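Local atomic coordinates of conserved hypothetical protein, putative anti-sigma factor (Parabacteroides distasonis, PDB entry 4M0N), a protein that probably antagonises a sigma factor as a FecR-family membrane protein, the present chain being the part that holds its FecR and C-terminal FecR domains. Residues A[25-31]-A[42-46]; A[33-37]-A[49-55]; A[64-70]-A[96-102]. The protein carries 1 engineered substitution. All blocks are in the same frame, centred on the assembly; numbering follows the deposited sequence.

In the fold
All three contacts belong to the FecR domain but differ in depth. Contact 3 is buried, its centre about 5 Å from that of the chain, and joins neighbouring strands of one sheet, though its 64-65 end comes from the second. Contact 2 is a surface contact, its centre about 20 Å out, where outermost strand 31-34 of one sheet faces strand 48-51 of the other mainly through apolar side chains, without backbone pairing. Contact 1 is intermediate, mixing a short strand pairing and a loop bond with a hydrated magnesium site. Its L43 packs on V33 and M49 of contact 2. Contact 1 reaches contact 3 largely through hydrogen bonds, Y101 OH to A45 O and F69 N to H42 O.

Contact 1: residues A[25-31]-A[42-46]; sequences VNHGEHK and HLNAG. With MG (magnesium ion), chain B.
V25 packs on L43, N44 and A45 where the loop following strand 21-24 closes over the end of strand 40-43, inside the beta-sheet FecR domain. Its two methyls divide the work: CG1, opposite the backbone N at chi1 -173°, reaches the A45 backbone, while CG2 lies 3.6 Å from L43 CB. V25 O accepts the G46 N-H at 2.9 Å, the donor standing well above the carbonyl plane. N26 begins a type II beta turn ending at E29, and its carbonyl O also receives a CA-H...O contact from A45 CA at 3.5 Å. The A45 methyl sits beneath this turn, near G28 N and E29 O. H27 presents a ring edge to G46, with CD2 3.4 Å from G46 CA, and its NE2 shares a 2.9 Å hydrogen bond with a water bound to magnesium. H27 is thus a second-shell residue. G46 O binds that metal directly at 2.1 Å, and five waters complete its six ligands. H30 crosses N44 with imidazole and amide planes 75° apart, and its CB rests near L43 O; W155 meets the H30 ring edge-to-face. N44 ND2 itself is taken by E67 OE1 and its OD1 receives a weak bond from A45 N, which together probably limit rotation of the amide. K31 finishes the segment as an antiparallel hydrogen-bonded pair with L43. K31 N reaches L43 O at 3.1 Å, and the return bond from L43 N to K31 O is 2.7 Å and nearly straight, at 176°.

Contact 2: residues A[33-37]-A[49-55]; sequences VTLPD and MRYPTEF
L35 and Y51 form the CH-pi contact here. The CD2 branch of L35 stands over one face of the Y51 ring, 3.7 Å from its centroid and 18° off the normal, displaced toward the CG-CD2 side of the Y51 ring. Y51 CG lies between its backbone N and carbonyl carbon (chi1 60°), which swings the ring across toward L35 and V33. In the remaining side-chain packing, V33 splits its methyls: CG1 meets M49 CE at 3.7 Å, and CG2 sets a methyl against the phenol oxygen, Y51 OH, at the same distance. M49 runs extended until its last torsion, where it bends so that CE, not SD, touches V33. The other L35 branch, CD1, lies at the F55 ring edge, near its plane, 4.2 Å from CZ. This is beta-sandwich packing: strand 31-34 belongs to one sheet and strand 48-51 to the other, and the CA atoms of V33 and M49 are 10.3 Å apart, too far for backbone pairing. Beyond the strand ends, P36 offers ring carbons to backbone oxygens, CG lying 3.3 Å from T53 O, while its CD approaches F55 CE2 obliquely. The polar member is D37. Its OD1 comes to the F55 edge, 3.6 Å from CE2, with carboxylate and ring planes 75° apart, while OD2 is held by T39 OG1 and a salt bridge to R60.

Contact 3: residues A[64-70]-A[96-102]; sequences MEGEAFF and FNVKAYQ
Backbone hydrogen bonds join G66-F70 to F96-A100 in antiparallel register, with G66-A100, A68-V98 and F70-F96 as hydrogen-bonded pairs; the axes of strands 67-70 and 96-100 approach to 4.8 Å at 167°. Two carboxylates reinforce this pairing. E67 OE2 uses its anti lone pair to accept N97 ND2 at 2.8 Å, the oxygen lying close to the amide plane, while K99 CB, CG and CD cross the same carboxylate at a slant. The K99 amine has its salt bridge with D173. E65, bent at chi2 (-85°), brings OE2 within 2.9 Å of Q102 N, and its carboxylate stacks on the Q102 amide with planes 8° apart. This same side chain comes about 4 Å from the bound magnesium, between nearest atoms, consistent with a place in its outer shell. Ring contacts follow. On the side of E67 and K99, Y101 lays a face over G66 CA, 3.7 Å from the ring centroid, a CH-pi contact, and its OH bonds A45 O. On the face of A68 and V98, F70 CB stands over the F96 ring, 4.0 Å from its centroid; the two rings are nearly parallel but slid apart, with little overlap. M64 brings CE to V98 CG1 at 3.7 Å. At G66 the chain turns a corner, passing from strand 60-65 of one sheet to strand 67-72 of the other, a linkage that ties together the two sheets of the FecR-domain beta sandwich.

Contact 1: residues A[25-31]-A[42-46]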
loop_
_atom_site.group_PDB
_atom_site.type_symbol
_atom_site.label_atom_id
_atom_site.label_comp_id
_atom_site.label_asym_id
_atom_site.label_seq_id
_atom_site.Cartn_x
_atom_site.Cartn_y
_atom_site.Cartn_z
ATOM N N VAL A 25 4.744 8.201 -9.540
ATOM C CA VAL A 25 4.637 6.975 -10.297
ATOM C C VAL A 25 3.251 6.917 -10.879
ATOM O O VAL A 25 2.252 7.049 -10.163
ATOM C CB VAL A 25 4.866 5.754 -9.391
ATOM C CG1 VAL A 25 4.930 4.487 -10.211
ATOM C CG2 VAL A 25 6.161 5.933 -8.590
ATOM N N ASN A 26 3.175 6.754 -12.180
ATOM C CA ASN A 26 1.891 6.639 -12.836
ATOM C C ASN A 26 1.206 5.342 -12.504
ATOM O O ASN A 26 1.843 4.344 -12.093
ATOM C CB ASN A 26 2.078 6.685 -14.344
ATOM C CG ASN A 26 2.575 8.025 -14.832
ATOM O OD1 ASN A 26 2.236 9.060 -14.278
ATOM N ND2 ASN A 26 3.378 8.002 -15.872
ATOM N N HIS A 27 -0.100 5.304 -12.732
ATOM C CA HIS A 27 -0.803 4.031 -12.627
ATOM C C HIS A 27 -0.237 3.057 -13.677
ATOM O O HIS A 27 0.137 3.466 -14.786
ATOM C CB HIS A 27 -2.310 4.231 -12.736
ATOM C CG HIS A 27 -2.890 4.961 -11.565
ATOM N ND1 HIS A 27 -4.128 5.573 -11.595
ATOM C CD2 HIS A 27 -2.378 5.219 -10.337
ATOM C CE1 HIS A 27 -4.365 6.145 -10.426
ATOM N NE2 HIS A 27 -3.316 5.963 -9.656
ATOM N N GLY A 28 -0.133 1.780 -13.308
ATOM C CA GLY A 28 0.447 0.763 -14.184
ATOM C C GLY A 28 1.958 0.665 -14.188
ATOM O O GLY A 28 2.531 -0.101 -14.971
ATOM N N GLU A 29 2.617 1.417 -13.301
ATOM C CA GLU A 29 4.072 1.485 -13.249
ATOM C C GLU A 29 4.574 1.356 -11.817
ATOM O O GLU A 29 3.784 1.391 -10.858
ATOM C CB GLU A 29 4.560 2.830 -13.814
ATOM C CG GLU A 29 4.228 3.004 -15.298
ATOM C CD GLU A 29 4.795 4.262 -15.923
ATOM O OE1 GLU A 29 5.913 4.683 -15.560
ATOM O OE2 GLU A 29 4.124 4.821 -16.816
ATOM N N HIS A 30 5.898 1.195 -11.716
ATOM C CA HIS A 30 6.655 1.258 -10.460
ATOM C C HIS A 30 7.868 2.142 -10.668
ATOM O O HIS A 30 8.290 2.435 -11.806
ATOM C CB HIS A 30 7.299 -0.060 -10.046
ATOM C CG HIS A 30 6.354 -1.134 -9.643
ATOM N ND1 HIS A 30 6.777 -2.436 -9.473
ATOM C CD2 HIS A 30 5.023 -1.130 -9.405
ATOM C CE1 HIS A 30 5.741 -3.190 -9.152
ATOM N NE2 HIS A 30 4.663 -2.422 -9.109
ATOM N N LYS A 31 8.492 2.489 -9.557
ATOM C CA LYS A 31 9.791 3.137 -9.593
ATOM C C LYS A 31 10.589 2.616 -8.419
ATOM O O LYS A 31 10.048 2.129 -7.404
ATOM C CB LYS A 31 9.704 4.655 -9.529
ATOM C CG LYS A 31 9.026 5.359 -10.709
ATOM C CD LYS A 31 9.788 5.373 -12.012
ATOM C CE LYS A 31 8.981 6.122 -13.074
ATOM N NZ LYS A 31 8.642 7.537 -12.669
ATOM N N HIS A 42 11.119 1.358 -3.056
ATOM C CA HIS A 42 10.305 0.910 -4.199
ATOM C C HIS A 42 8.954 1.586 -4.079
ATOM O O HIS A 42 8.303 1.487 -3.022
ATOM C CB HIS A 42 10.070 -0.573 -4.125
ATOM C CG HIS A 42 11.264 -1.410 -4.430
ATOM N ND1 HIS A 42 12.292 -1.598 -3.531
ATOM C CD2 HIS A 42 11.554 -2.176 -5.505
ATOM C CE1 HIS A 42 13.192 -2.412 -4.059
ATOM N NE2 HIS A 42 12.761 -2.789 -5.250
ATOM N N LEU A 43 8.527 2.271 -5.152
ATOM C CA LEU A 43 7.281 3.023 -5.148
ATOM C C LEU A 43 6.272 2.347 -6.049
ATOM O O LEU A 43 6.569 2.056 -7.204
ATOM C CB LEU A 43 7.520 4.442 -5.637
ATOM C CG LEU A 43 8.396 5.304 -4.749
ATOM C CD1 LEU A 43 9.863 5.132 -5.089
ATOM C CD2 LEU A 43 7.950 6.744 -4.945
ATOM N N ASN A 44 5.076 2.098 -5.519
ATOM C CA ASN A 44 4.016 1.438 -6.270
ATOM C C ASN A 44 3.261 2.477 -7.095
ATOM O O ASN A 44 3.402 3.682 -6.886
ATOM C CB ASN A 44 3.090 0.714 -5.325
ATOM C CG ASN A 44 2.301 -0.403 -6.004
ATOM O OD1 ASN A 44 2.493 -0.671 -7.208
ATOM N ND2 ASN A 44 1.423 -1.051 -5.244
ATOM N N ALA A 45 2.479 1.985 -8.042
ATOM C CA ALA A 45 1.646 2.778 -8.918
ATOM C C ALA A 45 0.837 3.813 -8.151
ATOM O O ALA A 45 0.196 3.491 -7.148
ATOM C CB ALA A 45 0.662 1.833 -9.646
ATOM N N GLY A 46 0.886 5.063 -8.600
ATOM C CA GLY A 46 0.011 6.084 -8.018
ATOM C C GLY A 46 0.586 6.852 -6.861
ATOM O O GLY A 46 -0.139 7.603 -6.167
HETATM MG MG MG B . -1.929 8.628 -6.344
HETATM O O HOH W 1 -2.926 6.977 -7.021
HETATM O O HOH W 2 -0.917 10.246 -5.725
HETATM O O HOH W 3 -2.650 8.234 -4.482
HETATM O O HOH W 4 -1.444 9.073 -8.395
HETATM O O HOH W 5 -3.746 9.777 -6.685
#

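Contact 2: residues A[33-37]-A[49-55]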
loop_
_atom_site.group_PDB
_atom_site.type_symbol
_atom_site.label_atom_id
_atom_site.label_comp_id
_atom_site.label_asym_id
_atom_site.label_seq_id
_atom_site.Cartn_x
_atom_site.Cartn_y
_atom_site.Cartn_z
ATOM N N VAL A 33 14.089 3.847 -6.271
ATOM C CA VAL A 33 15.055 4.902 -6.089
ATOM C C VAL A 33 15.939 4.616 -4.901
ATOM O O VAL A 33 15.519 4.029 -3.906
ATOM C CB VAL A 33 14.390 6.285 -5.961
ATOM C CG1 VAL A 33 13.585 6.373 -4.690
ATOM C CG2 VAL A 33 15.420 7.408 -6.005
ATOM N N THR A 34 17.192 5.005 -5.027
ATOM C CA THR A 34 18.087 4.929 -3.920
ATOM C C THR A 34 18.258 6.342 -3.377
ATOM O O THR A 34 18.639 7.270 -4.109
ATOM C CB THR A 34 19.421 4.318 -4.325
ATOM O OG1 THR A 34 19.171 3.043 -4.901
ATOM C CG2 THR A 34 20.296 4.140 -3.138
ATOM N N LEU A 35 17.986 6.498 -2.089
ATOM C CA LEU A 35 18.129 7.786 -1.444
ATOM C C LEU A 35 19.588 8.123 -1.106
ATOM O O LEU A 35 20.460 7.256 -1.136
ATOM C CB LEU A 35 17.259 7.815 -0.181
ATOM C CG LEU A 35 15.766 7.711 -0.448
ATOM C CD1 LEU A 35 15.004 7.643 0.862
ATOM C CD2 LEU A 35 15.277 8.890 -1.276
ATOM N N PRO A 36 19.862 9.392 -0.772
ATOM C CA PRO A 36 21.242 9.829 -0.488
ATOM C C PRO A 36 21.950 9.072 0.628
ATOM O O PRO A 36 23.184 9.050 0.664
ATOM C CB PRO A 36 21.062 11.293 -0.082
ATOM C CG PRO A 36 19.813 11.716 -0.762
ATOM C CD PRO A 36 18.919 10.525 -0.726
ATOM N N ASP A 37 21.185 8.495 1.557
ATOM C CA ASP A 37 21.751 7.709 2.643
ATOM C C ASP A 37 21.937 6.233 2.265
ATOM O O ASP A 37 22.349 5.437 3.109
ATOM C CB ASP A 37 20.824 7.782 3.872
ATOM C CG ASP A 37 19.485 7.112 3.628
ATOM O OD1 ASP A 37 19.107 7.005 2.446
ATOM O OD2 ASP A 37 18.829 6.672 4.611
ATOM N N MET A 49 6.475 10.710 -3.690
ATOM C CA MET A 49 7.408 10.850 -2.609
ATOM C C MET A 49 8.287 12.100 -2.809
ATOM O O MET A 49 8.764 12.381 -3.922
ATOM C CB MET A 49 8.262 9.577 -2.419
ATOM C CG MET A 49 9.275 9.709 -1.292
ATOM S SD MET A 49 10.198 8.196 -0.954
ATOM C CE MET A 49 11.242 8.090 -2.387
ATOM N N ARG A 50 8.500 12.817 -1.709
ATOM C CA ARG A 50 9.275 14.052 -1.659
ATOM C C ARG A 50 10.428 13.810 -0.706
ATOM O O ARG A 50 10.223 13.319 0.414
ATOM C CB ARG A 50 8.316 15.139 -1.106
ATOM C CG ARG A 50 8.519 16.591 -1.394
ATOM C CD ARG A 50 7.281 17.323 -0.829
ATOM N NE ARG A 50 6.091 16.980 -1.618
ATOM C CZ ARG A 50 4.999 16.319 -1.227
ATOM N NH1 ARG A 50 4.821 15.884 0.014
ATOM N NH2 ARG A 50 4.051 16.091 -2.136
ATOM N N TYR A 51 11.645 14.114 -1.151
ATOM C CA TYR A 51 12.849 13.885 -0.347
ATOM C C TYR A 51 13.876 14.921 -0.741
ATOM O O TYR A 51 13.787 15.494 -1.843
ATOM C CB TYR A 51 13.382 12.461 -0.550
ATOM C CG TYR A 51 13.774 12.114 -1.987
ATOM C CD1 TYR A 51 12.839 11.616 -2.868
ATOM C CD2 TYR A 51 15.091 12.228 -2.425
ATOM C CE1 TYR A 51 13.166 11.285 -4.169
ATOM C CE2 TYR A 51 15.439 11.885 -3.733
ATOM C CZ TYR A 51 14.463 11.398 -4.593
ATOM O OH TYR A 51 14.743 11.047 -5.901
ATOM N N PRO A 52 14.833 15.187 0.160
ATOM C CA PRO A 52 15.891 16.157 -0.082
ATOM C C PRO A 52 17.055 15.500 -0.844
ATOM O O PRO A 52 17.328 14.322 -0.667
ATOM C CB PRO A 52 16.286 16.561 1.328
ATOM C CG PRO A 52 16.144 15.317 2.122
ATOM C CD PRO A 52 15.042 14.497 1.457
ATOM N N THR A 53 17.763 16.251 -1.677
ATOM C CA THR A 53 18.928 15.670 -2.369
ATOM C C THR A 53 20.101 15.372 -1.392
ATOM O O THR A 53 21.014 14.628 -1.721
ATOM C CB THR A 53 19.325 16.530 -3.582
ATOM O OG1 THR A 53 19.416 17.889 -3.170
ATOM C CG2 THR A 53 18.244 16.395 -4.697
ATOM N N GLU A 54 20.044 15.939 -0.191
ATOM C CA GLU A 54 20.963 15.617 0.899
ATOM C C GLU A 54 20.188 15.643 2.217
ATOM O O GLU A 54 19.368 16.538 2.413
ATOM C CB GLU A 54 22.085 16.664 0.921
ATOM C CG GLU A 54 23.176 16.462 1.959
ATOM C CD GLU A 54 24.422 17.285 1.640
ATOM O OE1 GLU A 54 24.479 17.890 0.547
ATOM O OE2 GLU A 54 25.353 17.326 2.472
ATOM N N PHE A 55 20.446 14.688 3.112
ATOM C CA PHE A 55 19.820 14.672 4.432
ATOM C C PHE A 55 20.735 15.507 5.348
ATOM O O PHE A 55 21.741 15.004 5.857
ATOM C CB PHE A 55 19.691 13.242 4.986
ATOM C CG PHE A 55 18.640 12.402 4.302
ATOM C CD1 PHE A 55 17.314 12.823 4.276
ATOM C CD2 PHE A 55 18.958 11.161 3.750
ATOM C CE1 PHE A 55 16.330 12.028 3.688
ATOM C CE2 PHE A 55 17.983 10.379 3.142
ATOM C CZ PHE A 55 16.684 10.811 3.114
#

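Contact 3: residues A[64-70]-A[96-102]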
loop_
_atom_site.group_PDB
_atom_site.type_symbol
_atom_site.label_atom_id
_atom_site.label_comp_id
_atom_site.label_asym_id
_atom_site.label_seq_id
_atom_site.Cartn_x
_atom_site.Cartn_y
_atom_site.Cartn_z
ATOM N N MET A 64 5.506 10.984 1.932
ATOM C CA MET A 64 4.986 10.108 0.939
ATOM C C MET A 64 3.481 10.001 1.031
ATOM O O MET A 64 2.907 10.034 2.119
ATOM C CB MET A 64 5.635 8.728 1.110
ATOM C CG MET A 64 5.327 7.776 -0.018
ATOM S SD MET A 64 3.882 6.722 0.196
ATOM C CE MET A 64 4.443 5.755 1.605
ATOM N N GLU A 65 2.844 9.902 -0.123
ATOM C CA GLU A 65 1.454 9.562 -0.251
ATOM C C GLU A 65 1.323 8.518 -1.343
ATOM O O GLU A 65 1.839 8.704 -2.468
ATOM C CB GLU A 65 0.643 10.827 -0.565
ATOM C CG GLU A 65 -0.845 10.613 -0.688
ATOM C CD GLU A 65 -1.233 10.162 -2.074
ATOM O OE1 GLU A 65 -0.881 10.858 -3.079
ATOM O OE2 GLU A 65 -1.898 9.134 -2.166
ATOM N N GLY A 66 0.710 7.387 -0.998
ATOM C CA GLY A 66 0.655 6.214 -1.878
ATOM C C GLY A 66 1.236 5.032 -1.149
ATOM O O GLY A 66 1.119 4.948 0.076
ATOM N N GLU A 67 1.925 4.154 -1.875
ATOM C CA GLU A 67 2.512 2.957 -1.278
ATOM C C GLU A 67 3.948 2.801 -1.664
ATOM O O GLU A 67 4.301 2.940 -2.844
ATOM C CB GLU A 67 1.704 1.713 -1.695
ATOM C CG GLU A 67 2.357 0.432 -1.144
ATOM C CD GLU A 67 1.507 -0.788 -1.370
ATOM O OE1 GLU A 67 0.803 -0.889 -2.433
ATOM O OE2 GLU A 67 1.496 -1.670 -0.468
ATOM N N ALA A 68 4.810 2.565 -0.665
ATOM C CA ALA A 68 6.226 2.364 -0.919
ATOM C C ALA A 68 6.784 1.370 0.064
ATOM O O ALA A 68 6.337 1.297 1.206
ATOM C CB ALA A 68 6.976 3.687 -0.780
ATOM N N PHE A 69 7.778 0.629 -0.412
ATOM C CA PHE A 69 8.548 -0.290 0.434
ATOM C C PHE A 69 9.916 0.351 0.625
ATOM O O PHE A 69 10.637 0.624 -0.359
ATOM C CB PHE A 69 8.669 -1.642 -0.233
ATOM C CG PHE A 69 9.414 -2.632 0.600
ATOM C CD1 PHE A 69 8.834 -3.139 1.744
ATOM C CD2 PHE A 69 10.690 -2.977 0.276
ATOM C CE1 PHE A 69 9.529 -4.037 2.552
ATOM C CE2 PHE A 69 11.393 -3.875 1.078
ATOM C CZ PHE A 69 10.812 -4.384 2.199
ATOM N N PHE A 70 10.282 0.535 1.888
ATOM C CA PHE A 70 11.537 1.113 2.304
ATOM C C PHE A 70 12.486 0.059 2.880
ATOM O O PHE A 70 12.093 -0.715 3.751
ATOM C CB PHE A 70 11.265 2.139 3.397
ATOM C CG PHE A 70 10.442 3.288 2.943
ATOM C CD1 PHE A 70 9.068 3.179 2.910
ATOM C CD2 PHE A 70 11.045 4.472 2.553
ATOM C CE1 PHE A 70 8.306 4.233 2.459
ATOM C CE2 PHE A 70 10.304 5.528 2.096
ATOM C CZ PHE A 70 8.924 5.401 2.047
ATOM N N PHE A 96 10.290 -2.110 5.517
ATOM C CA PHE A 96 8.862 -2.069 5.806
ATOM C C PHE A 96 8.093 -1.437 4.673
ATOM O O PHE A 96 8.639 -0.618 3.905
ATOM C CB PHE A 96 8.601 -1.290 7.086
ATOM C CG PHE A 96 9.174 0.105 7.055
ATOM C CD1 PHE A 96 10.516 0.330 7.333
ATOM C CD2 PHE A 96 8.376 1.180 6.731
ATOM C CE1 PHE A 96 11.050 1.609 7.253
ATOM C CE2 PHE A 96 8.917 2.471 6.624
ATOM C CZ PHE A 96 10.256 2.679 6.916
ATOM N N ASN A 97 6.826 -1.849 4.579
ATOM C CA ASN A 97 5.868 -1.296 3.633
ATOM C C ASN A 97 4.946 -0.294 4.278
ATOM O O ASN A 97 4.447 -0.500 5.368
ATOM C CB ASN A 97 4.983 -2.435 3.091
ATOM C CG ASN A 97 4.322 -2.100 1.784
ATOM O OD1 ASN A 97 4.972 -2.110 0.720
ATOM N ND2 ASN A 97 3.002 -1.897 1.825
ATOM N N VAL A 98 4.701 0.810 3.569
ATOM C CA VAL A 98 3.734 1.808 3.996
ATOM C C VAL A 98 2.761 1.974 2.848
ATOM O O VAL A 98 3.136 2.370 1.746
ATOM C CB VAL A 98 4.398 3.164 4.269
ATOM C CG1 VAL A 98 3.377 4.141 4.736
ATOM C CG2 VAL A 98 5.521 3.028 5.298
ATOM N N LYS A 99 1.522 1.616 3.122
ATOM C CA LYS A 99 0.456 1.736 2.119
ATOM C C LYS A 99 -0.479 2.794 2.624
ATOM O O LYS A 99 -1.236 2.573 3.593
ATOM C CB LYS A 99 -0.258 0.421 1.909
ATOM C CG LYS A 99 -1.262 0.519 0.780
ATOM C CD LYS A 99 -1.938 -0.791 0.547
ATOM C CE LYS A 99 -2.935 -0.630 -0.591
ATOM N NZ LYS A 99 -3.394 -1.993 -0.939
ATOM N N ALA A 100 -0.473 3.961 1.976
ATOM C CA ALA A 100 -1.172 5.159 2.486
ATOM C C ALA A 100 -1.675 6.013 1.339
ATOM O O ALA A 100 -1.358 7.166 1.223
ATOM C CB ALA A 100 -0.260 5.966 3.414
ATOM N N TYR A 101 -2.437 5.399 0.466
ATOM C CA TYR A 101 -3.043 6.111 -0.655
ATOM C C TYR A 101 -4.136 7.020 -0.085
ATOM O O TYR A 101 -5.038 6.587 0.668
ATOM C CB TYR A 101 -3.661 5.147 -1.672
ATOM C CG TYR A 101 -2.663 4.390 -2.486
ATOM C CD1 TYR A 101 -2.069 4.956 -3.610
ATOM C CD2 TYR A 101 -2.298 3.103 -2.137
ATOM C CE1 TYR A 101 -1.149 4.261 -4.373
ATOM C CE2 TYR A 101 -1.404 2.406 -2.902
ATOM C CZ TYR A 101 -0.819 2.980 -3.997
ATOM O OH TYR A 101 0.062 2.252 -4.742
ATOM N N GLN A 102 -4.076 8.281 -0.484
ATOM C CA GLN A 102 -5.040 9.255 0.025
ATOM C C GLN A 102 -6.477 8.948 -0.375
ATOM O O GLN A 102 -7.414 9.271 0.395
ATOM C CB GLN A 102 -4.600 10.692 -0.323
ATOM C CG GLN A 102 -4.680 11.075 -1.782
ATOM C CD GLN A 102 -4.075 12.459 -2.112
ATOM O OE1 GLN A 102 -3.577 13.216 -1.253
ATOM N NE2 GLN A 102 -4.129 12.786 -3.372
HETATM O O HOH W 6 -1.164 -2.260 -2.917
#